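Local coordinates for uncharacterized protein (Bacteroides vulgatus, PDB 4Q88) that is of unknown function but belongs to glycoside hydrolase family 88 and is probably a hydrolase acting on sugar substrates, at residues M155-I158 against T159-P162. Numbering follows the deposited sequence.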
# COMPACT_ATOMS: atom_id res chain seq x y z
N MSE A 155 2.69 2.01 -15.50
CA MSE A 155 3.20 2.90 -16.58
C MSE A 155 3.76 2.06 -17.69
O MSE A 155 3.55 2.37 -18.89
CB MSE A 155 4.22 3.96 -16.13
CG MSE A 155 3.65 4.96 -15.08
SE MSE A 155 2.07 5.92 -15.74
CE MSE A 155 2.96 6.72 -17.30
N TYR A 156 4.46 0.97 -17.36
CA TYR A 156 4.88 -0.02 -18.37
C TYR A 156 3.68 -0.55 -19.14
O TYR A 156 3.72 -0.66 -20.39
CB TYR A 156 5.67 -1.20 -17.76
CG TYR A 156 6.03 -2.17 -18.84
CD1 TYR A 156 7.14 -1.95 -19.64
CD2 TYR A 156 5.19 -3.25 -19.17
CE1 TYR A 156 7.46 -2.77 -20.71
CE2 TYR A 156 5.50 -4.10 -20.24
CZ TYR A 156 6.65 -3.86 -21.01
OH TYR A 156 6.99 -4.66 -22.07
N ASP A 157 2.61 -0.93 -18.43
CA ASP A 157 1.43 -1.47 -19.12
C ASP A 157 0.93 -0.53 -20.22
O ASP A 157 0.56 -0.97 -21.36
CB ASP A 157 0.31 -1.69 -18.11
CG ASP A 157 -0.93 -2.22 -18.74
OD1 ASP A 157 -0.83 -3.27 -19.40
OD2 ASP A 157 -1.98 -1.61 -18.57
N ILE A 158 0.96 0.76 -19.93
CA ILE A 158 0.56 1.80 -20.94
C ILE A 158 1.60 2.04 -22.03
O ILE A 158 1.27 1.96 -23.22
CB ILE A 158 0.21 3.11 -20.25
CG1 ILE A 158 -1.02 2.90 -19.36
CG2 ILE A 158 -0.07 4.22 -21.29
CD1 ILE A 158 -1.21 3.99 -18.33
N THR A 159 2.84 2.33 -21.64
CA THR A 159 3.86 2.77 -22.56
C THR A 159 4.62 1.70 -23.29
O THR A 159 5.22 1.97 -24.37
CB THR A 159 4.90 3.63 -21.84
OG1 THR A 159 5.56 2.84 -20.87
CG2 THR A 159 4.27 4.88 -21.18
N LYS A 160 4.66 0.51 -22.70
CA LYS A 160 5.59 -0.55 -23.02
C LYS A 160 7.03 -0.12 -23.06
O LYS A 160 7.84 -0.73 -23.74
CB LYS A 160 5.21 -1.25 -24.34
CG LYS A 160 3.74 -1.59 -24.44
CD LYS A 160 3.28 -2.60 -23.41
CE LYS A 160 1.98 -3.25 -23.86
NZ LYS A 160 0.86 -3.19 -22.90
N ASN A 161 7.38 0.90 -22.29
CA ASN A 161 8.76 1.37 -22.20
C ASN A 161 9.50 0.48 -21.17
O ASN A 161 9.24 0.59 -19.96
CB ASN A 161 8.78 2.84 -21.80
CG ASN A 161 10.19 3.39 -21.58
OD1 ASN A 161 11.18 2.65 -21.54
ND2 ASN A 161 10.28 4.71 -21.42
N PRO A 162 10.46 -0.31 -21.63
CA PRO A 162 11.09 -1.30 -20.74
C PRO A 162 11.91 -0.71 -19.58
O PRO A 162 12.16 -1.40 -18.58
CB PRO A 162 11.94 -2.15 -21.68
CG PRO A 162 12.17 -1.31 -22.91
CD PRO A 162 11.05 -0.31 -22.99
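Thr159 holds the backbone oxygen of Met155 with two donors. Its own N-H points straight at Met155 O, 2.8 Å from N to O, and continues the i to i+4 bonding of helix 144-159. Its hydroxyl OG1 adds a second bond to Met155 O at 2.9 Å, coming from above the carbonyl plane. With chi1 at 63°, OG1 sits between the Thr159 backbone N and carbonyl carbon, within reach of both Met155 O and Asn161 N. OG1 also accepts from Asn161 N at 3.0 Å, which makes an ST turn. Without the hydroxyl, as in an alanine at this position, Asn161 N would probably lose its acceptor and Met155 O one of its two donors, so the turn would be less firmly set.

Lys160 leaves the helix with positive phi, and the bond from its N to Tyr156 O ends the run. The bend that follows joins two consecutive helices, 144-159 and 163-179, of the alpha/alpha six-hairpin fold of glycoside hydrolase family 88. Asn161 OD1 caps the N-terminus of the second by accepting from Leu163 N.

The Lys160 side chain turns back over the helix end. CB leads to CG, which stands 4.2 Å from Tyr156 O. CD comes closer to that oxygen and also nears Tyr156 CE2. CE passes Asp157 O, and NZ donates to it at 2.7 Å, in the carbonyl plane and on a lone pair. Bends at chi2 (-64°) and chi4 (-126°) bring NZ back to Asp157 O. The salt bridge from NZ to Asp157 OD1 is long, while OD2 pairs with Lys112.

Lys160 CA sits over one face of the Tyr156 ring, offset toward the rim, in a CH-pi contact, 4.0 Å from CA to the ring centroid. At the ring's edge, Tyr156 CD1 meets Asn161 O at 3.3 Å.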